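Local atomic coordinates of uncharacterized protein (Parabacteroides merdae, PDB entry 4R7F), a protein that is of unknown function but carries three immunoglobulin-like beta-sandwich domains and includes a region matching the first domain of type 9 secretion system plug proteins. Residues C134-E139 with D388-V393; L181-Y186 with I376-R381; D256-K261 with L297-L302; Y346-V351 with P362-Y367. One frame throughout, in Å; residues are numbered along the deposited sequence.

Contact 1: C134-E139 with D388-V393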
# COMPACT_ATOMS: atom_id res chain seq x y z
N CYS A 134 -3.13 -0.31 -24.50
CA CYS A 134 -3.28 -1.71 -24.13
C CYS A 134 -3.71 -1.86 -22.66
O CYS A 134 -3.18 -1.17 -21.79
CB CYS A 134 -1.93 -2.43 -24.30
SG CYS A 134 -1.46 -2.82 -25.98
N PHE A 135 -4.66 -2.76 -22.42
CA PHE A 135 -5.17 -3.06 -21.08
C PHE A 135 -5.68 -4.49 -21.08
O PHE A 135 -5.83 -5.13 -22.14
CB PHE A 135 -6.30 -2.10 -20.67
CG PHE A 135 -7.52 -2.18 -21.53
CD1 PHE A 135 -7.64 -1.40 -22.67
CD2 PHE A 135 -8.55 -3.06 -21.22
CE1 PHE A 135 -8.76 -1.50 -23.48
CE2 PHE A 135 -9.67 -3.18 -22.03
CZ PHE A 135 -9.78 -2.40 -23.16
N SER A 136 -5.92 -5.02 -19.90
CA SER A 136 -6.39 -6.38 -19.80
C SER A 136 -7.72 -6.45 -19.07
O SER A 136 -8.05 -5.61 -18.22
CB SER A 136 -5.35 -7.23 -19.07
OG SER A 136 -4.12 -7.30 -19.78
N VAL A 137 -8.46 -7.50 -19.38
CA VAL A 137 -9.75 -7.76 -18.78
C VAL A 137 -9.71 -9.13 -18.13
O VAL A 137 -9.46 -10.14 -18.82
CB VAL A 137 -10.82 -7.77 -19.86
CG1 VAL A 137 -12.14 -8.24 -19.28
CG2 VAL A 137 -10.94 -6.37 -20.46
N VAL A 138 -9.91 -9.14 -16.80
CA VAL A 138 -9.80 -10.37 -15.99
C VAL A 138 -11.18 -10.94 -15.60
O VAL A 138 -12.11 -10.18 -15.33
CB VAL A 138 -8.86 -10.17 -14.76
CG1 VAL A 138 -9.29 -9.03 -13.84
CG2 VAL A 138 -8.73 -11.45 -13.96
N GLU A 139 -11.31 -12.26 -15.68
CA GLU A 139 -12.41 -13.02 -15.05
C GLU A 139 -11.80 -13.73 -13.87
O GLU A 139 -11.19 -14.77 -14.00
CB GLU A 139 -13.07 -14.02 -16.02
CG GLU A 139 -12.11 -14.89 -16.82
CD GLU A 139 -12.78 -15.80 -17.84
OE1 GLU A 139 -13.73 -16.50 -17.45
OE2 GLU A 139 -12.32 -15.84 -19.01
N ASP A 388 -6.38 -17.18 -25.07
CA ASP A 388 -5.88 -17.11 -23.72
C ASP A 388 -6.83 -16.26 -22.87
O ASP A 388 -6.93 -15.04 -23.06
CB ASP A 388 -4.51 -16.45 -23.68
CG ASP A 388 -3.40 -17.35 -24.20
OD1 ASP A 388 -3.49 -18.58 -24.09
OD2 ASP A 388 -2.39 -16.80 -24.70
N ARG A 389 -7.48 -16.92 -21.91
CA ARG A 389 -8.25 -16.23 -20.87
C ARG A 389 -7.34 -15.75 -19.78
O ARG A 389 -6.33 -16.40 -19.47
CB ARG A 389 -9.29 -17.17 -20.27
CG ARG A 389 -10.38 -17.55 -21.25
CD ARG A 389 -11.10 -18.81 -20.81
NE ARG A 389 -11.90 -18.57 -19.61
CZ ARG A 389 -12.50 -19.54 -18.92
NH1 ARG A 389 -12.34 -20.80 -19.28
NH2 ARG A 389 -13.24 -19.27 -17.86
N LEU A 390 -7.71 -14.62 -19.21
CA LEU A 390 -7.01 -14.07 -18.10
C LEU A 390 -7.86 -14.38 -16.87
O LEU A 390 -8.89 -13.75 -16.65
CB LEU A 390 -6.82 -12.57 -18.32
CG LEU A 390 -6.19 -11.76 -17.20
CD1 LEU A 390 -4.86 -12.37 -16.85
CD2 LEU A 390 -6.02 -10.28 -17.52
N ILE A 391 -7.42 -15.35 -16.07
CA ILE A 391 -8.21 -15.90 -14.99
C ILE A 391 -7.80 -15.39 -13.61
O ILE A 391 -8.46 -15.63 -12.60
CB ILE A 391 -8.23 -17.44 -15.01
CG1 ILE A 391 -6.84 -18.07 -14.84
CG2 ILE A 391 -8.90 -17.95 -16.28
CD1 ILE A 391 -6.90 -19.53 -14.43
N GLY A 392 -6.69 -14.68 -13.56
CA GLY A 392 -6.26 -14.05 -12.34
C GLY A 392 -5.19 -13.01 -12.58
O GLY A 392 -4.35 -13.14 -13.50
N VAL A 393 -5.21 -11.98 -11.74
CA VAL A 393 -4.21 -10.95 -11.81
C VAL A 393 -4.11 -10.32 -10.46
O VAL A 393 -5.09 -10.21 -9.76
CB VAL A 393 -4.57 -9.94 -12.92
CG1 VAL A 393 -5.89 -9.26 -12.63
CG2 VAL A 393 -3.48 -8.89 -13.05
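The end of strand 129-138 crosses the start of strand 389-397 at 80°, so the two touch at a corner and not along their lengths. The tight part is apolar. Leu-390 has CG anti to the backbone N (chi1 175°), which lays the side chain against the other strand. Leu-390 CD2 presses on Ser-136 CB at 3.5 Å, closer than usual carbon contact. Ser-136 OG is bonded to Asn-115 outside the contact. Val-138 packs alongside Leu-390, with Val-138 CB 4.0 Å from Leu-390 CG. Both valines, Val-138 and Val-393, hold CG1 in the crowded position between N and the carbonyl carbon; they cross obliquely and meet CG1 to CG1 at 3.6 Å. One backbone bond closes the corner: Glu-139 N gives to Leu-390 O at 3.0 Å, nearly along the C=O axis.

The looser, partly exposed side holds the charges. Arg-389, bent at chi3, grips Glu-139 side-on with two nitrogens. Arg-389 NE reaches Glu-139 OE2 at 2.8 Å, and Arg-389 NH2 reaches Glu-139 OE1 at 2.8 Å. Both oxygens lie near the guanidinium plane, yet they are met from above the carboxylate plane, because the two groups are turned 45° apart. Ser-113 OG gives OE2 a second partner. The paired charges probably keep Glu-139 ionised.

At the corner itself, Ile-391 and Gly-392 both face Val-378 on the adjacent strand, forming a classic beta bulge. This is consistent with a junction between two immunoglobulin-like sandwiches, where the end of strand 129-138 meets 389-397, an outermost strand of the three-stranded sheet.

Contact 2: L181-Y186 with I376-R381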
# COMPACT_ATOMS: atom_id res chain seq x y z
N LEU A 181 -1.38 -23.07 -18.20
CA LEU A 181 -1.24 -21.69 -17.68
C LEU A 181 -0.09 -20.99 -18.38
O LEU A 181 0.92 -21.61 -18.66
CB LEU A 181 -0.96 -21.70 -16.17
CG LEU A 181 -2.08 -22.27 -15.29
CD1 LEU A 181 -1.70 -22.03 -13.84
CD2 LEU A 181 -3.43 -21.65 -15.62
N LYS A 182 -0.24 -19.70 -18.67
CA LYS A 182 0.87 -18.87 -19.08
C LYS A 182 0.89 -17.70 -18.10
O LYS A 182 -0.12 -17.00 -17.96
CB LYS A 182 0.67 -18.36 -20.52
CG LYS A 182 0.42 -19.47 -21.52
CD LYS A 182 0.37 -18.91 -22.92
CE LYS A 182 0.07 -19.98 -23.95
NZ LYS A 182 -1.22 -19.73 -24.63
N ILE A 183 2.03 -17.43 -17.49
CA ILE A 183 2.17 -16.42 -16.44
C ILE A 183 3.10 -15.30 -16.91
O ILE A 183 4.20 -15.57 -17.39
CB ILE A 183 2.81 -17.02 -15.18
CG1 ILE A 183 2.22 -18.41 -14.86
CG2 ILE A 183 2.73 -16.03 -14.01
CD1 ILE A 183 1.13 -18.44 -13.83
N PHE A 184 2.70 -14.06 -16.73
CA PHE A 184 3.59 -12.93 -16.95
C PHE A 184 3.69 -12.13 -15.68
O PHE A 184 2.66 -11.86 -15.03
CB PHE A 184 3.08 -12.02 -18.06
CG PHE A 184 3.28 -12.61 -19.42
CD1 PHE A 184 2.49 -13.64 -19.85
CD2 PHE A 184 4.33 -12.20 -20.22
CE1 PHE A 184 2.69 -14.22 -21.09
CE2 PHE A 184 4.54 -12.78 -21.47
CZ PHE A 184 3.72 -13.79 -21.90
N VAL A 185 4.92 -11.75 -15.34
CA VAL A 185 5.21 -10.92 -14.19
C VAL A 185 5.93 -9.64 -14.61
O VAL A 185 6.95 -9.67 -15.28
CB VAL A 185 6.04 -11.73 -13.16
CG1 VAL A 185 6.37 -10.87 -11.97
CG2 VAL A 185 5.25 -12.95 -12.72
N TYR A 186 5.39 -8.50 -14.21
CA TYR A 186 5.92 -7.22 -14.65
C TYR A 186 6.34 -6.42 -13.46
O TYR A 186 5.56 -6.28 -12.51
CB TYR A 186 4.85 -6.44 -15.43
CG TYR A 186 4.35 -7.14 -16.67
CD1 TYR A 186 5.00 -7.00 -17.88
CD2 TYR A 186 3.21 -7.91 -16.65
CE1 TYR A 186 4.54 -7.61 -19.04
CE2 TYR A 186 2.75 -8.54 -17.81
CZ TYR A 186 3.43 -8.38 -19.01
OH TYR A 186 3.01 -9.01 -20.17
N ILE A 376 1.25 -9.80 -11.49
CA ILE A 376 1.27 -11.21 -11.86
C ILE A 376 -0.03 -11.49 -12.59
O ILE A 376 -1.11 -11.31 -12.04
CB ILE A 376 1.35 -12.08 -10.61
CG1 ILE A 376 2.61 -11.70 -9.83
CG2 ILE A 376 1.37 -13.57 -10.97
CD1 ILE A 376 2.55 -12.16 -8.40
N TYR A 377 0.10 -11.84 -13.86
CA TYR A 377 -1.01 -12.11 -14.75
C TYR A 377 -1.00 -13.59 -15.04
O TYR A 377 0.01 -14.13 -15.49
CB TYR A 377 -0.81 -11.39 -16.10
CG TYR A 377 -0.99 -9.88 -16.08
CD1 TYR A 377 -0.04 -9.05 -15.51
CD2 TYR A 377 -2.08 -9.30 -16.64
CE1 TYR A 377 -0.21 -7.66 -15.50
CE2 TYR A 377 -2.26 -7.94 -16.66
CZ TYR A 377 -1.32 -7.12 -16.09
OH TYR A 377 -1.52 -5.77 -16.12
N VAL A 378 -2.14 -14.23 -14.83
CA VAL A 378 -2.30 -15.64 -15.00
C VAL A 378 -3.31 -15.88 -16.13
O VAL A 378 -4.47 -15.61 -15.96
CB VAL A 378 -2.82 -16.28 -13.70
CG1 VAL A 378 -3.07 -17.77 -13.92
CG2 VAL A 378 -1.85 -16.05 -12.56
N TYR A 379 -2.83 -16.41 -17.25
CA TYR A 379 -3.62 -16.70 -18.42
C TYR A 379 -3.84 -18.21 -18.54
O TYR A 379 -2.99 -19.00 -18.13
CB TYR A 379 -2.88 -16.23 -19.67
CG TYR A 379 -2.66 -14.76 -19.72
CD1 TYR A 379 -3.60 -13.92 -20.27
CD2 TYR A 379 -1.55 -14.19 -19.17
CE1 TYR A 379 -3.40 -12.55 -20.33
CE2 TYR A 379 -1.36 -12.83 -19.18
CZ TYR A 379 -2.27 -12.02 -19.77
OH TYR A 379 -2.06 -10.64 -19.75
N TYR A 380 -4.98 -18.60 -19.10
CA TYR A 380 -5.38 -20.01 -19.05
C TYR A 380 -5.76 -20.42 -20.42
O TYR A 380 -6.62 -19.77 -21.05
CB TYR A 380 -6.59 -20.19 -18.14
CG TYR A 380 -7.29 -21.55 -18.20
CD1 TYR A 380 -6.61 -22.72 -17.90
CD2 TYR A 380 -8.67 -21.65 -18.41
CE1 TYR A 380 -7.26 -23.96 -17.87
CE2 TYR A 380 -9.33 -22.89 -18.40
CZ TYR A 380 -8.61 -24.05 -18.14
OH TYR A 380 -9.19 -25.30 -18.12
N ARG A 381 -5.14 -21.51 -20.90
CA ARG A 381 -5.49 -22.09 -22.19
C ARG A 381 -5.37 -23.59 -22.30
O ARG A 381 -4.31 -24.13 -22.65
CB ARG A 381 -4.69 -21.45 -23.28
CG ARG A 381 -5.28 -21.80 -24.62
CD ARG A 381 -4.82 -20.81 -25.63
NE ARG A 381 -5.10 -21.31 -26.95
CZ ARG A 381 -4.66 -20.72 -28.05
NH1 ARG A 381 -3.95 -19.59 -27.98
NH2 ARG A 381 -4.95 -21.25 -29.22
O HOH W 1 0.91 -10.43 -20.50
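Strands 181-187 and 373-380 run side by side as an antiparallel pair, with 373-380 the middle strand of a three-stranded sheet, consistent with one layer of an immunoglobulin-like beta sandwich. The hydrogen-bonded pairs are Lys-182 with Tyr-379 and Phe-184 with Tyr-377. Tyr-377 N meets Phe-184 O nearly along the C=O axis at 2.8 Å. Lys-182 N instead comes to Tyr-379 O from above the carbonyl plane.

Phe-184, Tyr-377 and Tyr-379 share one face, and the end of Tyr-186 reaches Tyr-377 there. Tyr-186 turns its edge to the face of Tyr-377 in an offset edge-to-face pair, with ring centroids 5.4 Å apart and planes at 88°. CD2 and CE2 of Tyr-186 do the touching, against CD1 and CE1 of Tyr-377. Phe-184 and Tyr-379 also cross at about a right angle, Phe-184 CD1 lying 4.0 Å from Tyr-379 CE2. At the Lys-182 end, Lys-182 and Arg-381 lie side by side, pointing the same way. Lys-182 NZ is 4.3 Å from Arg-381 NH1; Asp-388 forms a salt bridge with Lys-182 and probably offsets the repulsion.

On the other face Ile-183 lies alongside both Ile-376 and Val-378. Ile-183 CD1 is 4.0 Å from Val-378 CG2. Strands 160-168 and 207-219 cover this side through Phe-165, Ile-167 and Tyr-210, as expected in a beta sandwich.

Two tyrosine hydroxyls share one water. Tyr-379 OH is also hydrogen-bonded to Asn-115. The water lies 2.6 Å from Tyr-186 OH, donates to Tyr-379 OH at 3.1 Å, and sits over one face of the Phe-184 ring, offset toward the rim.

Contact 3: D256-K261 with L297-L302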
# COMPACT_ATOMS: atom_id res chain seq x y z
N ASP A 256 21.22 15.60 -13.07
CA ASP A 256 21.13 14.29 -12.45
C ASP A 256 22.50 13.62 -12.50
O ASP A 256 23.25 13.88 -13.43
CB ASP A 256 20.10 13.42 -13.19
CG ASP A 256 18.67 13.94 -13.03
OD1 ASP A 256 18.35 14.36 -11.91
OD2 ASP A 256 17.86 13.86 -14.00
N TYR A 257 22.77 12.74 -11.52
CA TYR A 257 24.04 12.04 -11.41
C TYR A 257 23.73 10.56 -11.19
O TYR A 257 22.64 10.22 -10.76
CB TYR A 257 24.90 12.61 -10.26
CG TYR A 257 25.21 14.12 -10.39
CD1 TYR A 257 24.34 15.08 -9.88
CD2 TYR A 257 26.35 14.56 -11.03
CE1 TYR A 257 24.59 16.43 -10.02
CE2 TYR A 257 26.63 15.91 -11.18
CZ TYR A 257 25.74 16.83 -10.67
OH TYR A 257 25.97 18.17 -10.83
N ARG A 258 24.69 9.69 -11.51
CA ARG A 258 24.59 8.27 -11.17
C ARG A 258 24.34 8.11 -9.68
O ARG A 258 24.86 8.86 -8.88
CB ARG A 258 25.84 7.50 -11.61
CG ARG A 258 25.92 7.44 -13.13
CD ARG A 258 27.12 6.69 -13.70
NE ARG A 258 27.11 5.27 -13.38
CZ ARG A 258 27.95 4.35 -13.88
NH1 ARG A 258 28.89 4.69 -14.75
NH2 ARG A 258 27.84 3.07 -13.51
N ARG A 259 23.47 7.17 -9.32
CA ARG A 259 23.09 6.92 -7.93
C ARG A 259 23.48 5.51 -7.50
O ARG A 259 23.08 5.06 -6.44
CB ARG A 259 21.57 7.11 -7.75
CG ARG A 259 21.12 8.55 -7.89
CD ARG A 259 19.69 8.77 -7.45
NE ARG A 259 18.78 7.99 -8.29
CZ ARG A 259 17.53 7.69 -7.99
NH1 ARG A 259 17.00 8.12 -6.88
NH2 ARG A 259 16.79 6.96 -8.82
N ASP A 260 24.26 4.80 -8.30
CA ASP A 260 24.60 3.40 -8.01
C ASP A 260 25.70 3.20 -6.94
O ASP A 260 25.88 2.10 -6.44
CB ASP A 260 25.08 2.69 -9.28
CG ASP A 260 26.29 3.37 -9.90
OD1 ASP A 260 26.29 4.60 -9.91
OD2 ASP A 260 27.21 2.70 -10.37
N LYS A 261 26.45 4.24 -6.60
CA LYS A 261 27.61 4.06 -5.75
C LYS A 261 27.30 4.56 -4.33
O LYS A 261 28.12 5.22 -3.72
CB LYS A 261 28.83 4.82 -6.32
CG LYS A 261 29.28 4.46 -7.73
CD LYS A 261 30.06 5.61 -8.38
CE LYS A 261 29.15 6.62 -9.11
NZ LYS A 261 28.72 6.12 -10.45
N LEU A 297 21.93 14.18 -17.59
CA LEU A 297 22.60 13.20 -16.75
C LEU A 297 24.11 13.32 -16.92
O LEU A 297 24.63 12.96 -17.95
CB LEU A 297 22.14 11.77 -17.07
CG LEU A 297 22.90 10.62 -16.38
CD1 LEU A 297 22.74 10.68 -14.86
CD2 LEU A 297 22.46 9.27 -16.91
N ALA A 298 24.79 13.84 -15.90
CA ALA A 298 26.24 14.10 -15.97
C ALA A 298 27.04 12.88 -15.54
O ALA A 298 27.10 12.57 -14.39
CB ALA A 298 26.62 15.29 -15.11
N CYS A 299 27.65 12.20 -16.49
CA CYS A 299 28.54 11.11 -16.22
C CYS A 299 29.26 10.89 -17.49
O CYS A 299 28.88 11.49 -18.53
CB CYS A 299 27.80 9.85 -15.77
SG CYS A 299 26.56 9.25 -16.90
N ASP A 300 30.31 10.10 -17.41
CA ASP A 300 31.06 9.67 -18.59
C ASP A 300 30.15 8.76 -19.35
O ASP A 300 29.28 8.14 -18.73
CB ASP A 300 32.27 8.86 -18.16
CG ASP A 300 33.43 9.75 -17.69
OD1 ASP A 300 33.39 11.01 -17.84
OD2 ASP A 300 34.40 9.16 -17.20
N PRO A 301 30.32 8.65 -20.69
CA PRO A 301 29.39 7.77 -21.37
C PRO A 301 29.64 6.31 -21.00
O PRO A 301 30.80 5.88 -20.88
CB PRO A 301 29.68 8.03 -22.85
CG PRO A 301 31.15 8.31 -22.87
CD PRO A 301 31.39 9.12 -21.59
N LEU A 302 28.56 5.57 -20.84
CA LEU A 302 28.63 4.17 -20.54
C LEU A 302 28.85 3.38 -21.82
O LEU A 302 28.10 3.53 -22.79
CB LEU A 302 27.35 3.68 -19.85
CG LEU A 302 27.17 4.05 -18.38
CD1 LEU A 302 26.98 5.54 -18.24
CD2 LEU A 302 25.92 3.36 -17.85
O HOH W 2 27.19 10.83 -12.42
O HOH W 3 29.72 6.94 -16.31
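Leu-297 holds CG anti to the backbone N (chi1 172°), and chi2 of 64° swings CD1 back against the loop 256-261. Arg-258 starts with CG anti to its carbonyl carbon, runs straight through chi2, then bends at chi3 (65°). The bend brings its guanidinium tip to tip with Leu-302.

The loop after strand 248-253 lies here against strand 290-298 of the five-stranded mixed sheet. The backbones meet at a single bridge between Asp-256 and Leu-297. Ala-298 N gives to Asp-256 O at 2.9 Å, nearly along the C=O axis. Leu-297 CD1 lies 3.5 Å from the same Asp-256 O. Tyr-257 adds a lighter touch, Tyr-257 CE2 lying 4.0 Å from Ala-298 CB.

A water links the two backbones next to the bridge. It accepts from Arg-258 N and donates to Ala-298 O, the latter at 2.6 Å. The aliphatic part of Arg-258 touches Cys-299, with Arg-258 CD 3.8 Å from Cys-299 CB. Leu-302 CD2 lies over one face of the guanidinium. A second water sits in plane at the edge; it accepts from Arg-258 NH1 and donates to Asp-300 O at 2.7 Å.

Arg-258 NH2 makes weak bonds to Asp-260 OD2 and Pro-362 O. Asp-260 OD1 uses its syn lone pair toward Lys-261 NZ, though Lys-261 is poorly ordered. Asp-256 turns its carboxylate to His-238, Tyr-346 and Tyr-348. One backbone bond, two bridging waters and the packing of Leu-297 and the Arg-258 chain thus join the loop to 297-302, while the two nearby cations would tend to keep Asp-260 ionised.

Contact 4: Y346-V351 with P362-Y367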
# COMPACT_ATOMS: atom_id res chain seq x y z
N TYR A 346 10.64 9.49 -13.10
CA TYR A 346 11.47 9.09 -14.21
C TYR A 346 12.75 8.44 -13.72
O TYR A 346 13.12 8.60 -12.58
CB TYR A 346 11.79 10.30 -15.13
CG TYR A 346 12.74 11.34 -14.56
CD1 TYR A 346 12.31 12.33 -13.69
CD2 TYR A 346 14.08 11.35 -14.93
CE1 TYR A 346 13.21 13.30 -13.20
CE2 TYR A 346 14.97 12.29 -14.45
CZ TYR A 346 14.55 13.26 -13.57
OH TYR A 346 15.48 14.19 -13.13
N GLN A 347 13.41 7.71 -14.62
CA GLN A 347 14.71 7.16 -14.34
C GLN A 347 15.41 6.86 -15.64
O GLN A 347 14.85 7.01 -16.75
CB GLN A 347 14.58 5.88 -13.52
CG GLN A 347 14.00 4.75 -14.32
CD GLN A 347 13.82 3.46 -13.52
OE1 GLN A 347 14.29 3.32 -12.39
NE2 GLN A 347 13.14 2.51 -14.13
N TYR A 348 16.63 6.40 -15.49
CA TYR A 348 17.52 6.19 -16.59
C TYR A 348 17.94 4.73 -16.61
O TYR A 348 18.55 4.24 -15.67
CB TYR A 348 18.75 7.07 -16.40
CG TYR A 348 18.51 8.57 -16.47
CD1 TYR A 348 18.21 9.23 -17.68
CD2 TYR A 348 18.64 9.35 -15.34
CE1 TYR A 348 18.03 10.60 -17.71
CE2 TYR A 348 18.44 10.71 -15.37
CZ TYR A 348 18.13 11.33 -16.54
OH TYR A 348 17.98 12.71 -16.50
N LEU A 349 17.62 4.04 -17.69
CA LEU A 349 17.96 2.65 -17.82
C LEU A 349 19.04 2.50 -18.87
O LEU A 349 19.04 3.19 -19.86
CB LEU A 349 16.74 1.84 -18.26
CG LEU A 349 15.56 1.72 -17.31
CD1 LEU A 349 14.51 0.82 -17.97
CD2 LEU A 349 15.99 1.12 -15.99
N PHE A 350 19.95 1.58 -18.62
CA PHE A 350 20.97 1.16 -19.55
C PHE A 350 20.54 -0.14 -20.26
O PHE A 350 20.16 -1.10 -19.60
CB PHE A 350 22.25 0.90 -18.73
CG PHE A 350 23.40 0.43 -19.53
CD1 PHE A 350 24.05 1.30 -20.40
CD2 PHE A 350 23.86 -0.87 -19.41
CE1 PHE A 350 25.13 0.86 -21.16
CE2 PHE A 350 24.94 -1.30 -20.16
CZ PHE A 350 25.58 -0.43 -21.03
N VAL A 351 20.66 -0.19 -21.57
CA VAL A 351 20.38 -1.41 -22.34
C VAL A 351 21.69 -1.83 -23.00
O VAL A 351 22.19 -1.09 -23.85
CB VAL A 351 19.33 -1.18 -23.43
CG1 VAL A 351 19.06 -2.47 -24.19
CG2 VAL A 351 18.04 -0.65 -22.81
N PRO A 362 23.31 0.31 -13.51
CA PRO A 362 24.45 1.20 -13.81
C PRO A 362 24.24 2.67 -13.42
O PRO A 362 25.14 3.29 -12.89
CB PRO A 362 24.62 1.03 -15.32
CG PRO A 362 24.04 -0.30 -15.64
CD PRO A 362 22.86 -0.44 -14.70
N ILE A 363 23.05 3.22 -13.61
CA ILE A 363 22.81 4.63 -13.27
C ILE A 363 21.96 4.87 -12.00
O ILE A 363 22.19 5.84 -11.26
CB ILE A 363 22.13 5.28 -14.48
CG1 ILE A 363 23.09 5.18 -15.68
CG2 ILE A 363 21.73 6.73 -14.18
CD1 ILE A 363 22.41 5.22 -17.01
N GLU A 364 20.97 4.02 -11.78
CA GLU A 364 20.05 4.22 -10.69
C GLU A 364 20.47 3.44 -9.46
O GLU A 364 20.16 3.83 -8.35
CB GLU A 364 18.62 3.86 -11.10
CG GLU A 364 18.11 4.68 -12.27
CD GLU A 364 18.14 6.19 -12.05
OE1 GLU A 364 18.54 6.69 -10.96
OE2 GLU A 364 17.76 6.91 -13.01
N GLY A 365 21.21 2.37 -9.67
CA GLY A 365 21.63 1.46 -8.62
C GLY A 365 20.55 0.44 -8.29
O GLY A 365 19.40 0.57 -8.72
N ASN A 366 20.94 -0.58 -7.52
CA ASN A 366 20.04 -1.66 -7.14
C ASN A 366 20.14 -1.82 -5.62
O ASN A 366 21.14 -2.25 -5.08
CB ASN A 366 20.42 -2.96 -7.86
CG ASN A 366 19.97 -3.00 -9.31
OD1 ASN A 366 18.94 -2.42 -9.68
ND2 ASN A 366 20.76 -3.67 -10.16
N TYR A 367 19.04 -1.49 -4.95
CA TYR A 367 18.98 -1.44 -3.51
C TYR A 367 17.80 -2.26 -3.11
O TYR A 367 16.67 -1.95 -3.54
CB TYR A 367 18.76 0.01 -3.09
CG TYR A 367 19.91 0.94 -3.47
CD1 TYR A 367 21.03 1.05 -2.67
CD2 TYR A 367 19.87 1.71 -4.63
CE1 TYR A 367 22.08 1.89 -3.01
CE2 TYR A 367 20.90 2.57 -4.96
CZ TYR A 367 22.02 2.64 -4.14
OH TYR A 367 23.10 3.46 -4.44
O HOH W 4 20.64 2.32 -15.22
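The Glu-364 carboxylate is turned only 12° from the plane of the Tyr-348 ring, and 23° from the amide of Gln-347. Gln-347 NE2 is itself hydrogen-bonded to Asn-310 OD1. Glu-364 OE2 comes to the ring obliquely, 3.5 Å from Tyr-348 CD2. The Tyr-346 ring has Tyr-348 CZ in plane at its edge. Glu-364 O lies likewise at the edge of the Tyr-367 ring, within the loop. Phe-350 meets Pro-362 at about a right angle, and Pro-362 CG touches both CB and CD2 of Phe-350 at 3.8 Å.

Glu-364 is bent at chi2, which folds its carboxylate onto the strand. Tyr-348 N gives to Glu-364 OE2 at 2.8 Å, on the anti lone pair. The bond is bent, with an angle of 145° at the hydrogen. OE2 also has a salt bridge to Arg-225, and OE1 one to Arg-259, so this buried carboxylate is probably held ionised.

Strand 342-352 pairs with 225-228, 274-276 and 305-310 in an antiparallel sheet. The loop 362-367 follows it and folds back against the strand. Ile-363 CG2 packs on Tyr-348 CB at 3.7 Å, next to Leu-297 of strand 290-298. A water bridges the backbones: it donates to Tyr-348 O at 2.9 Å and accepts from Ile-363 N at 3.0 Å. Tyr-348 OH bonds to Asp-256 outside the contact.

Overall arrangement
The four contacts form two pairs. Contacts 1 and 2 have centres 9 Å apart and share the three-stranded sheet in which strands 373-380 and 389-397 are neighbours; Asp-388 and Lys-182 join them by a salt bridge. Contacts 3 and 4 are also 9 Å apart, joined by Tyr-346 to Asp-256 and Tyr-367 to Arg-259. Between the pairs, contacts 1 and 3 lie about 39 Å apart between centres, on opposite sides of the chain's centre. Along the chain contact 1 encloses contact 2, which encloses contacts 3 and 4 in series. Strands 373-380 and 389-397 thus complete the sheet begun by 181-187, and 389-397 also meets strand 129-138 of a different sheet.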